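Local coordinates for protein putative NAD(P)H:FMN oxidoreductase (Porphyromonas gingivalis W83, PDB 3GE5) that binds flavin mononucleotide and probably works as a nitroreductase-family oxidoreductase, passing electrons from a reduced nicotinamide nucleotide to a second substrate through the flavin, at residues E51-I56 with F74-E79; Q92-G97 with I168-Y173; I102-D107 with I122-A127; Y130-A135 with C142-A147. All blocks are in the same frame, centred on the assembly; numbering follows the deposited sequence.

In the fold
All four contacts meet at the antiparallel sheet whose strands run in the order 72-77, 100-107, 163-172, 141-145. Contacts 3 and 4 share helix 120-137, and their centres lie about 11 Å apart; contact 1 adds helix 50-62, packed beside that helix through Ile56 and Met131. The centres of contacts 2 and 4 are about 10 Å apart, with Ile168 and Ala170 bonded through their backbones to Val145 and Thr143, and together they hold one flavin mononucleotide. The helix of contact 3 reaches the other flavin, which is hydrogen-bonded by Ser39, Gln92 and arginines of the second subunit. Contact 1 lies away from both flavins, at an edge strand that the partner subunit extends.

Contact 1. Residues E51-I56 with F74-E79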
# COMPACT_ATOMS: atom_id res chain seq x y z
N GLU A 51 -22.57 -6.96 0.28
CA GLU A 51 -21.88 -6.84 1.56
C GLU A 51 -20.38 -7.00 1.38
O GLU A 51 -19.61 -6.41 2.15
CB GLU A 51 -22.41 -7.87 2.57
CG GLU A 51 -22.44 -9.33 2.07
CD GLU A 51 -23.79 -9.79 1.38
OE1 GLU A 51 -24.52 -8.98 0.70
OE2 GLU A 51 -24.08 -11.01 1.50
N LYS A 52 -19.96 -7.79 0.39
CA LYS A 52 -18.53 -7.96 0.12
C LYS A 52 -17.95 -6.68 -0.53
O LYS A 52 -16.85 -6.23 -0.17
CB LYS A 52 -18.23 -9.19 -0.78
CG LYS A 52 -18.49 -10.55 -0.11
CD LYS A 52 -18.00 -11.75 -0.90
CE LYS A 52 -18.17 -13.03 -0.08
NZ LYS A 52 -17.62 -14.25 -0.73
N LEU A 53 -18.67 -6.10 -1.50
CA LEU A 53 -18.27 -4.79 -2.08
C LEU A 53 -18.17 -3.69 -1.02
O LEU A 53 -17.19 -2.94 -0.98
CB LEU A 53 -19.23 -4.35 -3.21
CG LEU A 53 -18.83 -3.07 -3.93
CD1 LEU A 53 -17.38 -3.13 -4.43
CD2 LEU A 53 -19.83 -2.74 -5.09
N MSE A 54 -19.16 -3.63 -0.13
CA MSE A 54 -19.16 -2.65 0.95
C MSE A 54 -17.96 -2.84 1.91
O MSE A 54 -17.39 -1.87 2.38
CB MSE A 54 -20.49 -2.60 1.70
CG MSE A 54 -21.68 -2.17 0.85
SE MSE A 54 -21.41 -0.54 -0.20
CE MSE A 54 -20.57 0.55 1.20
N ALA A 55 -17.60 -4.09 2.22
CA ALA A 55 -16.41 -4.40 3.03
C ALA A 55 -15.13 -3.95 2.37
O ALA A 55 -14.20 -3.45 3.05
CB ALA A 55 -16.34 -5.92 3.38
N ILE A 56 -15.03 -4.19 1.07
CA ILE A 56 -13.84 -3.75 0.32
C ILE A 56 -13.70 -2.21 0.46
O ILE A 56 -12.61 -1.72 0.75
CB ILE A 56 -13.90 -4.19 -1.15
CG1 ILE A 56 -13.75 -5.72 -1.30
CG2 ILE A 56 -12.77 -3.51 -1.97
CD1 ILE A 56 -14.18 -6.23 -2.69
N PHE A 74 -13.32 7.02 -3.97
CA PHE A 74 -13.50 5.73 -4.66
C PHE A 74 -14.71 5.79 -5.57
O PHE A 74 -15.86 5.94 -5.11
CB PHE A 74 -13.63 4.59 -3.64
CG PHE A 74 -12.57 4.62 -2.57
CD1 PHE A 74 -11.22 4.55 -2.90
CD2 PHE A 74 -12.94 4.74 -1.24
CE1 PHE A 74 -10.27 4.57 -1.89
CE2 PHE A 74 -11.98 4.78 -0.22
CZ PHE A 74 -10.63 4.71 -0.56
N LEU A 75 -14.45 5.68 -6.87
CA LEU A 75 -15.51 5.70 -7.89
C LEU A 75 -15.76 4.26 -8.37
O LEU A 75 -14.91 3.67 -9.05
CB LEU A 75 -15.12 6.62 -9.04
CG LEU A 75 -16.07 6.66 -10.27
CD1 LEU A 75 -17.51 6.97 -9.92
CD2 LEU A 75 -15.50 7.68 -11.25
N VAL A 76 -16.89 3.70 -7.93
CA VAL A 76 -17.24 2.31 -8.21
C VAL A 76 -17.95 2.25 -9.56
O VAL A 76 -18.89 3.05 -9.80
CB VAL A 76 -18.14 1.71 -7.10
CG1 VAL A 76 -18.55 0.33 -7.49
CG2 VAL A 76 -17.42 1.75 -5.73
N VAL A 77 -17.49 1.35 -10.44
CA VAL A 77 -18.14 1.16 -11.75
C VAL A 77 -18.49 -0.32 -11.86
O VAL A 77 -17.63 -1.18 -11.94
CB VAL A 77 -17.23 1.64 -12.91
CG1 VAL A 77 -17.87 1.28 -14.25
CG2 VAL A 77 -17.00 3.18 -12.77
N ARG A 78 -19.78 -0.62 -11.82
CA ARG A 78 -20.23 -2.01 -11.95
C ARG A 78 -21.48 -2.20 -12.82
O ARG A 78 -21.75 -3.32 -13.25
CB ARG A 78 -20.46 -2.64 -10.58
CG ARG A 78 -21.43 -1.92 -9.77
CD ARG A 78 -21.79 -2.70 -8.55
NE ARG A 78 -22.58 -1.86 -7.67
CZ ARG A 78 -23.19 -2.29 -6.57
NH1 ARG A 78 -23.09 -3.57 -6.20
NH2 ARG A 78 -23.88 -1.42 -5.84
N GLU A 79 -22.25 -1.15 -13.08
CA GLU A 79 -23.39 -1.26 -13.99
C GLU A 79 -22.88 -1.32 -15.42
O GLU A 79 -21.79 -0.84 -15.76
CB GLU A 79 -24.34 -0.09 -13.85
CG GLU A 79 -24.99 -0.04 -12.50
CD GLU A 79 -25.95 1.13 -12.38
OE1 GLU A 79 -26.01 1.97 -13.34
OE2 GLU A 79 -26.61 1.20 -11.32
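Leu53 lays its CD2 methyl over one face of the Arg78 guanidinium, 3.4 Å above the plane and displaced toward the rim, so that Leu53 CD2 is 3.5 Å from Arg78 NH1. The same methyl meets the CG1 methyl of Val76, Leu53 CD2 to Val76 CG1 being 4.1 Å. Leu53 reaches this spot because its CG stands opposite the backbone N (chi1 -176°), which sends the branched end from helix 50-62 to strand 72-77. Arg78 comes from just past the strand and crosses the leucine at a slant with its chain stretched from CG to NE; its charged end forms a salt bridge with Glu50, the first residue of the same helix as Leu53. A leucine suits this place because it can cover the flat, weakly solvated face of the guanidinium while the N-H groups point outward to their acceptor. Val76, beta-branched and compact, fits a strand under the helix. Phe195 of the second subunit packs on Val76 and Arg78, and residues 74-76 pair in parallel with a strand of that subunit. The contact is thus helix-on-sheet packing in the alpha+beta fold of the nitroreductase family, at the edge where its dimer continues the sheet.

Contact 2. Residues Q92-G97 with I168-Y173; sequences QPWFPG and ILALGY. With FMN (flavin mononucleotide), chain C; EDO (1,2-ethanediol), chain I.
Gln92 OE1 accepts two N-H groups, one from the flavin and one from a tryptophan. The flavin bond is short and nearly straight, FMN N3 to Gln92 OE1 being 2.8 Å with an N-H...O angle of 177°. The second is longer and bent: Trp94 NE1 lies 3.3 Å from Gln92 OE1, well above the plane of the amide carbonyl. The same indole N-H also leans toward the C2 carbonyl of the flavin, with Trp94 NE1 3.2 Å from FMN O2, but at 121° that bond is weak. A type I turn from Gln92 to Phe95 brings the glutamine and the tryptophan to the cofactor together.

The far end of the indole meets strand 163-172. Ala170 CB sits at the ring edge, 3.9 Å from Trp94 CZ3, and a residue with so small a side chain lets the wide ring come close to the strand. Trp94 has its CG between the backbone N and the carbonyl carbon (chi1 72°), which turns the benzene half inward and leaves NE1 beside the flavin. Phe95 adds a looser touch, its CZ 4.3 Å from Ile168 CD1, and its ring also meets that of Tyr101. An ethanediol, probably from the crystallisation liquor, takes the Trp94 backbone N-H, with Trp94 N to EDO O1 at 2.9 Å.

Gln92 thus reads the N3-H of the pyrimidine edge through a straight bond, consistent with a part in positioning the flavin, and the weak donation to O2 would be expected to help stabilise negative charge that gathers there when the flavin is reduced.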
# COMPACT_ATOMS: atom_id res chain seq x y z
N GLN A 92 -5.49 -3.62 -22.74
CA GLN A 92 -5.20 -4.98 -22.31
C GLN A 92 -6.43 -5.83 -22.52
O GLN A 92 -7.50 -5.52 -21.98
CB GLN A 92 -4.76 -4.99 -20.85
CG GLN A 92 -3.44 -4.23 -20.65
CD GLN A 92 -2.91 -4.23 -19.24
OE1 GLN A 92 -3.66 -4.33 -18.27
NE2 GLN A 92 -1.60 -4.03 -19.11
N PRO A 93 -6.33 -6.89 -23.33
CA PRO A 93 -7.53 -7.66 -23.65
C PRO A 93 -8.38 -8.19 -22.47
O PRO A 93 -9.60 -8.25 -22.57
CB PRO A 93 -6.99 -8.83 -24.49
CG PRO A 93 -5.76 -8.25 -25.13
CD PRO A 93 -5.16 -7.36 -24.10
N TRP A 94 -7.75 -8.56 -21.36
CA TRP A 94 -8.49 -9.09 -20.22
C TRP A 94 -9.37 -8.05 -19.52
O TRP A 94 -10.38 -8.38 -18.92
CB TRP A 94 -7.54 -9.72 -19.19
CG TRP A 94 -6.74 -8.70 -18.44
CD1 TRP A 94 -5.53 -8.19 -18.80
CD2 TRP A 94 -7.11 -8.03 -17.22
NE1 TRP A 94 -5.13 -7.25 -17.91
CE2 TRP A 94 -6.06 -7.14 -16.91
CE3 TRP A 94 -8.24 -8.08 -16.37
CZ2 TRP A 94 -6.10 -6.30 -15.79
CZ3 TRP A 94 -8.25 -7.27 -15.23
CH2 TRP A 94 -7.19 -6.38 -14.97
N PHE A 95 -8.97 -6.78 -19.60
CA PHE A 95 -9.57 -5.72 -18.75
C PHE A 95 -11.09 -5.59 -18.80
O PHE A 95 -11.74 -5.46 -17.77
CB PHE A 95 -8.89 -4.39 -19.08
CG PHE A 95 -9.41 -3.21 -18.28
CD1 PHE A 95 -10.46 -2.44 -18.75
CD2 PHE A 95 -8.82 -2.86 -17.07
CE1 PHE A 95 -10.92 -1.36 -18.02
CE2 PHE A 95 -9.30 -1.77 -16.33
CZ PHE A 95 -10.33 -1.01 -16.83
N PRO A 96 -11.68 -5.61 -20.01
CA PRO A 96 -13.13 -5.48 -20.04
C PRO A 96 -13.93 -6.68 -19.51
O PRO A 96 -15.16 -6.63 -19.51
CB PRO A 96 -13.44 -5.24 -21.53
CG PRO A 96 -12.28 -5.67 -22.26
CD PRO A 96 -11.09 -5.61 -21.36
N GLY A 97 -13.26 -7.73 -19.06
CA GLY A 97 -13.94 -8.90 -18.48
C GLY A 97 -14.21 -8.83 -16.98
O GLY A 97 -14.83 -9.74 -16.43
N ILE A 168 -6.81 1.48 -10.63
CA ILE A 168 -8.13 0.83 -10.66
C ILE A 168 -8.03 -0.58 -10.12
O ILE A 168 -7.15 -1.34 -10.54
CB ILE A 168 -8.67 0.76 -12.10
CG1 ILE A 168 -8.80 2.16 -12.73
CG2 ILE A 168 -10.03 -0.00 -12.14
CD1 ILE A 168 -9.13 2.18 -14.22
N LEU A 169 -8.89 -0.95 -9.19
CA LEU A 169 -8.93 -2.33 -8.71
C LEU A 169 -10.00 -3.02 -9.51
O LEU A 169 -11.16 -2.67 -9.42
CB LEU A 169 -9.24 -2.42 -7.21
CG LEU A 169 -9.07 -3.83 -6.58
CD1 LEU A 169 -7.59 -4.26 -6.70
CD2 LEU A 169 -9.57 -3.89 -5.11
N ALA A 170 -9.58 -3.98 -10.35
CA ALA A 170 -10.49 -4.80 -11.15
C ALA A 170 -10.75 -6.11 -10.38
O ALA A 170 -9.80 -6.78 -10.02
CB ALA A 170 -9.92 -5.10 -12.52
N LEU A 171 -12.01 -6.40 -10.09
CA LEU A 171 -12.34 -7.49 -9.16
C LEU A 171 -13.62 -8.26 -9.52
O LEU A 171 -14.48 -7.76 -10.22
CB LEU A 171 -12.43 -6.98 -7.71
CG LEU A 171 -13.60 -6.05 -7.39
CD1 LEU A 171 -14.70 -6.80 -6.66
CD2 LEU A 171 -13.08 -4.86 -6.55
N GLY A 172 -13.69 -9.47 -8.98
CA GLY A 172 -14.83 -10.35 -9.17
C GLY A 172 -14.49 -11.73 -8.64
O GLY A 172 -13.45 -11.93 -8.00
N TYR A 173 -15.37 -12.69 -8.88
CA TYR A 173 -15.04 -14.07 -8.60
C TYR A 173 -14.16 -14.61 -9.71
O TYR A 173 -14.52 -14.57 -10.88
CB TYR A 173 -16.30 -14.94 -8.41
CG TYR A 173 -16.95 -14.75 -7.08
CD1 TYR A 173 -16.40 -15.33 -5.93
CD2 TYR A 173 -18.09 -13.97 -6.95
CE1 TYR A 173 -16.98 -15.14 -4.69
CE2 TYR A 173 -18.67 -13.76 -5.71
CZ TYR A 173 -18.13 -14.36 -4.58
OH TYR A 173 -18.69 -14.17 -3.34
N1 FMN C . -1.48 -6.19 -14.23
C2 FMN C . -2.10 -5.95 -15.42
O2 FMN C . -2.47 -6.89 -16.13
N3 FMN C . -2.32 -4.65 -15.86
C4 FMN C . -1.92 -3.54 -15.12
O4 FMN C . -2.10 -2.36 -15.55
C4A FMN C . -1.29 -3.79 -13.91
N5 FMN C . -0.84 -2.71 -13.17
C5A FMN C . -0.34 -2.92 -11.92
C6 FMN C . -0.00 -1.79 -11.16
C7 FMN C . 0.47 -1.98 -9.87
C7M FMN C . 0.87 -0.81 -9.02
C8 FMN C . 0.59 -3.27 -9.34
C8M FMN C . 1.08 -3.49 -7.95
C9 FMN C . 0.29 -4.37 -10.11
C9A FMN C . -0.19 -4.22 -11.40
N10 FMN C . -0.52 -5.34 -12.21
C10 FMN C . -1.08 -5.11 -13.44
C1' FMN C . -0.51 -6.73 -11.65
C2' FMN C . 0.94 -7.21 -11.63
O2' FMN C . 1.29 -7.70 -12.91
C3' FMN C . 1.19 -8.27 -10.55
O3' FMN C . 0.79 -7.76 -9.27
C4' FMN C . 2.64 -8.79 -10.52
O4' FMN C . 3.01 -9.45 -11.73
C5' FMN C . 2.89 -9.76 -9.36
O5' FMN C . 2.04 -10.88 -9.51
P FMN C . 1.11 -11.34 -8.34
O1P FMN C . 0.17 -10.17 -8.10
O2P FMN C . 1.94 -11.64 -7.10
O3P FMN C . 0.31 -12.50 -8.89
C1 EDO I . -4.36 -10.75 -21.59
O1 EDO I . -5.05 -9.53 -21.70
C2 EDO I . -5.13 -11.84 -22.32
O2 EDO I . -6.47 -11.91 -21.84

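Contact 3. Residues I102-D107 with I122-A127. With FMN (flavin mononucleotide), chain J.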
# COMPACT_ATOMS: atom_id res chain seq x y z
N ILE A 102 -13.05 -0.52 -9.14
CA ILE A 102 -12.98 0.58 -8.18
C ILE A 102 -11.86 1.53 -8.63
O ILE A 102 -10.65 1.17 -8.56
CB ILE A 102 -12.74 0.12 -6.72
CG1 ILE A 102 -13.81 -0.89 -6.27
CG2 ILE A 102 -12.70 1.34 -5.79
CD1 ILE A 102 -13.47 -1.61 -4.89
N ILE A 103 -12.28 2.69 -9.14
CA ILE A 103 -11.32 3.71 -9.64
C ILE A 103 -10.93 4.55 -8.46
O ILE A 103 -11.78 5.26 -7.89
CB ILE A 103 -11.93 4.61 -10.74
CG1 ILE A 103 -12.61 3.76 -11.82
CG2 ILE A 103 -10.83 5.56 -11.31
CD1 ILE A 103 -13.29 4.50 -12.95
N THR A 104 -9.66 4.50 -8.06
CA THR A 104 -9.19 5.28 -6.93
C THR A 104 -8.62 6.60 -7.43
O THR A 104 -7.62 6.64 -8.14
CB THR A 104 -8.17 4.52 -6.09
OG1 THR A 104 -8.79 3.30 -5.66
CG2 THR A 104 -7.70 5.31 -4.86
N LEU A 105 -9.30 7.67 -7.02
CA LEU A 105 -8.97 9.01 -7.37
C LEU A 105 -8.14 9.62 -6.27
O LEU A 105 -8.45 9.44 -5.07
CB LEU A 105 -10.24 9.85 -7.52
CG LEU A 105 -11.36 9.28 -8.40
CD1 LEU A 105 -12.51 10.26 -8.52
CD2 LEU A 105 -10.76 8.91 -9.81
N GLY A 106 -7.09 10.34 -6.65
CA GLY A 106 -6.26 11.05 -5.67
C GLY A 106 -6.50 12.54 -5.82
O GLY A 106 -6.53 13.07 -6.94
N ASP A 107 -6.71 13.21 -4.69
CA ASP A 107 -7.05 14.64 -4.68
C ASP A 107 -5.80 15.47 -4.34
O ASP A 107 -5.40 15.53 -3.18
CB ASP A 107 -8.19 14.88 -3.71
CG ASP A 107 -8.76 16.27 -3.81
OD1 ASP A 107 -8.02 17.22 -4.16
OD2 ASP A 107 -9.95 16.41 -3.50
N ILE A 122 1.36 7.83 -2.90
CA ILE A 122 1.53 7.05 -1.69
C ILE A 122 0.18 6.69 -1.05
O ILE A 122 -0.12 5.50 -0.86
CB ILE A 122 2.45 7.83 -0.69
CG1 ILE A 122 3.88 7.94 -1.26
CG2 ILE A 122 2.49 7.21 0.72
CD1 ILE A 122 4.73 9.03 -0.57
N ASP A 123 -0.61 7.71 -0.71
CA ASP A 123 -1.81 7.49 0.09
C ASP A 123 -2.86 6.65 -0.66
O ASP A 123 -3.43 5.70 -0.10
CB ASP A 123 -2.44 8.83 0.49
CG ASP A 123 -1.64 9.61 1.52
OD1 ASP A 123 -0.95 8.98 2.36
OD2 ASP A 123 -1.78 10.85 1.53
N THR A 124 -3.05 6.94 -1.95
CA THR A 124 -4.02 6.15 -2.73
C THR A 124 -3.60 4.68 -2.81
O THR A 124 -4.45 3.77 -2.87
CB THR A 124 -4.30 6.71 -4.18
OG1 THR A 124 -3.10 6.72 -4.95
CG2 THR A 124 -4.95 8.13 -4.12
N SER A 125 -2.29 4.47 -2.87
CA SER A 125 -1.76 3.12 -2.92
C SER A 125 -1.94 2.34 -1.61
O SER A 125 -2.10 1.10 -1.63
CB SER A 125 -0.31 3.15 -3.37
OG SER A 125 -0.21 3.64 -4.70
N ILE A 126 -1.94 3.02 -0.49
CA ILE A 126 -2.26 2.33 0.79
C ILE A 126 -3.73 1.89 0.75
O ILE A 126 -4.06 0.73 1.08
CB ILE A 126 -1.98 3.25 2.03
CG1 ILE A 126 -0.52 3.75 2.06
CG2 ILE A 126 -2.28 2.51 3.29
CD1 ILE A 126 -0.22 4.88 3.10
N ALA A 127 -4.62 2.80 0.33
CA ALA A 127 -6.04 2.46 0.26
C ALA A 127 -6.27 1.28 -0.74
O ALA A 127 -7.01 0.32 -0.45
CB ALA A 127 -6.91 3.66 -0.16
N1 FMN J . 3.23 10.13 11.37
C2 FMN J . 4.28 10.87 11.86
O2 FMN J . 4.29 11.13 13.06
N3 FMN J . 5.30 11.31 11.05
C4 FMN J . 5.28 11.13 9.66
O4 FMN J . 6.17 11.56 8.95
C4A FMN J . 4.20 10.41 9.14
N5 FMN J . 4.07 10.22 7.79
C5A FMN J . 3.07 9.47 7.25
C6 FMN J . 3.08 9.20 5.86
C7 FMN J . 2.17 8.28 5.33
C7M FMN J . 2.17 8.03 3.83
C8 FMN J . 1.27 7.65 6.17
C8M FMN J . 0.32 6.63 5.65
C9 FMN J . 1.27 7.90 7.54
C9A FMN J . 2.20 8.82 8.10
N10 FMN J . 2.21 9.11 9.47
C10 FMN J . 3.21 9.90 10.00
C1' FMN J . 1.22 8.46 10.42
C2' FMN J . -0.18 9.08 10.25
O2' FMN J . -0.29 10.31 10.97
C3' FMN J . -1.29 8.11 10.66
O3' FMN J . -1.21 6.90 9.89
C4' FMN J . -2.68 8.77 10.52
O4' FMN J . -2.83 9.88 11.42
C5' FMN J . -3.74 7.71 10.77
O5' FMN J . -3.61 7.22 12.11
P FMN J . -3.46 5.69 12.47
O1P FMN J . -4.76 5.04 12.10
O2P FMN J . -3.15 5.58 13.95
O3P FMN J . -2.26 5.13 11.73
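Gly106 has no side chain where Thr124 presses in: the helix methyl packs directly on the bare alpha carbon, Gly106 CA lying 3.6 Å from Thr124 CG2, closer than a side chain on that face would leave room for. This lets helix 120-137 settle against the strand, and the CA atoms of Gly106 and Thr124 approach to 6.1 Å. The methyl of Thr124 also rests near the strand backbone, with Thr124 CG2 3.9 Å from Leu105 O.

Two residues earlier, on the same face of the strand, Thr104 meets the helix as well. The two threonine side chains lie alongside one another, running opposite ways, with Thr104 CG2 3.7 Å from Thr124 CB, so that they meet through carbon and not through their hydroxyls. In Thr124 a chi1 of 61° tucks the hydroxyl back over the helix backbone, and the methyl is left to face the sheet. Threonine suits both places: it is beta-branched and slim, and in the helix its hydroxyl can hydrogen-bond to a carbonyl one turn back, Val120 O.

This is the central helix of the nitroreductase fold lying roughly antiparallel on an inner strand, the axes of the two short segments 8.6 Å apart at closest and at 151°. Leu105 points to the other side of the sheet, where it packs on Met163 and Pro165.

Another face of the helix belongs to the dimer interface and to a flavin that Ser39, Gln92, Arg37, Arg38 and Arg41 of the second subunit grip. Ile122 and Ile126 bring methyl groups to the dimethylbenzene end of that flavin, while Asp123 OD1 lies 3.6 Å from FMN C7M and accepts the backbone N-H of Ala66.

Contact 4. Residues Y130-A135 with C142-A147. With FMN (flavin mononucleotide), chain C.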
# COMPACT_ATOMS: atom_id res chain seq x y z
N TYR A 130 -5.12 -1.97 0.88
CA TYR A 130 -6.14 -2.42 1.84
C TYR A 130 -7.30 -3.06 1.09
O TYR A 130 -7.84 -4.09 1.52
CB TYR A 130 -6.63 -1.23 2.68
CG TYR A 130 -5.85 -1.03 3.96
CD1 TYR A 130 -4.47 -0.97 3.95
CD2 TYR A 130 -6.50 -0.87 5.19
CE1 TYR A 130 -3.75 -0.84 5.14
CE2 TYR A 130 -5.79 -0.69 6.37
CZ TYR A 130 -4.43 -0.70 6.34
OH TYR A 130 -3.73 -0.54 7.50
N MSE A 131 -7.72 -2.44 0.01
CA MSE A 131 -8.91 -2.93 -0.73
C MSE A 131 -8.60 -4.27 -1.44
O MSE A 131 -9.43 -5.22 -1.45
CB MSE A 131 -9.47 -1.88 -1.71
CG MSE A 131 -10.10 -0.69 -1.00
SE MSE A 131 -11.06 0.51 -2.14
CE MSE A 131 -9.57 1.24 -3.16
N MSE A 132 -7.43 -4.35 -2.05
CA MSE A 132 -6.94 -5.60 -2.68
C MSE A 132 -6.92 -6.74 -1.66
O MSE A 132 -7.40 -7.86 -1.91
CB MSE A 132 -5.53 -5.39 -3.24
CG MSE A 132 -4.89 -6.61 -3.81
SE MSE A 132 -3.14 -6.32 -4.54
CE MSE A 132 -2.19 -5.93 -2.89
N LEU A 133 -6.32 -6.48 -0.50
CA LEU A 133 -6.25 -7.48 0.57
C LEU A 133 -7.62 -7.85 1.12
O LEU A 133 -7.93 -9.04 1.34
CB LEU A 133 -5.31 -6.96 1.67
CG LEU A 133 -3.84 -6.79 1.25
CD1 LEU A 133 -3.02 -6.15 2.42
CD2 LEU A 133 -3.22 -8.12 0.81
N GLU A 134 -8.49 -6.85 1.28
CA GLU A 134 -9.84 -7.15 1.73
C GLU A 134 -10.60 -8.05 0.74
O GLU A 134 -11.26 -9.02 1.17
CB GLU A 134 -10.60 -5.84 1.97
CG GLU A 134 -12.02 -6.07 2.54
CD GLU A 134 -12.01 -6.66 3.99
OE1 GLU A 134 -10.97 -6.59 4.67
OE2 GLU A 134 -13.08 -7.17 4.46
N ALA A 135 -10.51 -7.74 -0.55
CA ALA A 135 -11.13 -8.57 -1.61
C ALA A 135 -10.61 -10.03 -1.51
O ALA A 135 -11.41 -10.99 -1.52
CB ALA A 135 -10.88 -7.97 -3.02
N CYS A 142 -8.67 -10.30 -7.86
CA CYS A 142 -8.54 -8.99 -8.39
C CYS A 142 -7.18 -8.78 -9.03
O CYS A 142 -6.25 -9.56 -8.83
CB CYS A 142 -8.86 -7.96 -7.29
SG CYS A 142 -7.78 -7.97 -5.90
N THR A 143 -7.09 -7.71 -9.82
CA THR A 143 -5.83 -7.17 -10.31
C THR A 143 -5.81 -5.66 -10.16
O THR A 143 -6.79 -4.99 -10.45
CB THR A 143 -5.57 -7.58 -11.82
OG1 THR A 143 -5.48 -9.00 -11.90
CG2 THR A 143 -4.29 -6.96 -12.37
N TRP A 144 -4.71 -5.17 -9.63
CA TRP A 144 -4.41 -3.74 -9.58
C TRP A 144 -4.03 -3.28 -10.96
O TRP A 144 -3.15 -3.89 -11.58
CB TRP A 144 -3.25 -3.54 -8.64
CG TRP A 144 -2.88 -2.14 -8.24
CD1 TRP A 144 -2.76 -1.02 -9.04
CD2 TRP A 144 -2.50 -1.74 -6.93
NE1 TRP A 144 -2.35 0.06 -8.28
CE2 TRP A 144 -2.17 -0.36 -6.98
CE3 TRP A 144 -2.41 -2.41 -5.71
CZ2 TRP A 144 -1.80 0.36 -5.85
CZ3 TRP A 144 -2.01 -1.67 -4.56
CH2 TRP A 144 -1.72 -0.30 -4.67
N VAL A 145 -4.67 -2.22 -11.44
CA VAL A 145 -4.46 -1.70 -12.83
C VAL A 145 -3.99 -0.23 -12.82
O VAL A 145 -4.65 0.66 -12.27
CB VAL A 145 -5.75 -1.80 -13.70
CG1 VAL A 145 -5.47 -1.27 -15.09
CG2 VAL A 145 -6.24 -3.29 -13.73
N CYS A 146 -2.82 0.00 -13.43
CA CYS A 146 -2.32 1.37 -13.70
C CYS A 146 -2.11 1.62 -15.19
O CYS A 146 -1.95 2.79 -15.59
CB CYS A 146 -1.02 1.58 -12.96
SG CYS A 146 -1.26 1.76 -11.17
N ALA A 147 -2.17 0.57 -16.03
CA ALA A 147 -2.02 0.76 -17.48
C ALA A 147 -3.38 1.14 -18.10
O ALA A 147 -4.07 0.30 -18.64
CB ALA A 147 -1.42 -0.49 -18.16
N1 FMN C . -1.48 -6.19 -14.23
C2 FMN C . -2.10 -5.95 -15.42
O2 FMN C . -2.47 -6.89 -16.13
N3 FMN C . -2.32 -4.65 -15.86
C4 FMN C . -1.92 -3.54 -15.12
O4 FMN C . -2.10 -2.36 -15.55
C4A FMN C . -1.29 -3.79 -13.91
N5 FMN C . -0.84 -2.71 -13.17
C5A FMN C . -0.34 -2.92 -11.92
C6 FMN C . -0.00 -1.79 -11.16
C7 FMN C . 0.47 -1.98 -9.87
C7M FMN C . 0.87 -0.81 -9.02
C8 FMN C . 0.59 -3.27 -9.34
C8M FMN C . 1.08 -3.49 -7.95
C9 FMN C . 0.29 -4.37 -10.11
C9A FMN C . -0.19 -4.22 -11.40
N10 FMN C . -0.52 -5.34 -12.21
C10 FMN C . -1.08 -5.11 -13.44
C1' FMN C . -0.51 -6.73 -11.65
C2' FMN C . 0.94 -7.21 -11.63
O2' FMN C . 1.29 -7.70 -12.91
C3' FMN C . 1.19 -8.27 -10.55
O3' FMN C . 0.79 -7.76 -9.27
C4' FMN C . 2.64 -8.79 -10.52
O4' FMN C . 3.01 -9.45 -11.73
C5' FMN C . 2.89 -9.76 -9.36
O5' FMN C . 2.04 -10.88 -9.51
P FMN C . 1.11 -11.34 -8.34
O1P FMN C . 0.17 -10.17 -8.10
O2P FMN C . 1.94 -11.64 -7.10
O3P FMN C . 0.31 -12.50 -8.89
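The Trp144 indole carries the dimethylbenzene end of the flavin over one face, with FMN C7M 3.4 Å above the ring plane and displaced toward the rim. At its edge, near the plane, lies the selenium of Met132, a selenomethionine, with Met132 SE 4.1 Å from Trp144 CE3. The two side chains cross at about a right angle. Met132 runs straight out from its backbone N (chi1 176°) and bends only at its last torsion; a long unbranched chain can reach along the strand to the edge of the broad ring. Nearer the start of the strand, Cys142 SG touches Met132 CG at 3.8 Å and Ala135 CB at 4.2 Å, a methylene and a methyl from residues about one turn apart, which flank the sulfur.

Here helix 120-137 packs antiparallel to edge strand 141-145, the axes of the two segments at 167° and 9.2 Å at closest, as part of the nitroreductase fold that places the flavin at the dimer interface. Ile126 of the second subunit also packs on Trp144. Where the strand ends, its backbone turns to the isoalloxazine: Ala147 N gives a hydrogen bond of 3.0 Å to FMN O4, while Cys146 N, 3.3 Å from FMN O4, also makes a weak bond to N5, the redox-active nitrogen of flavins.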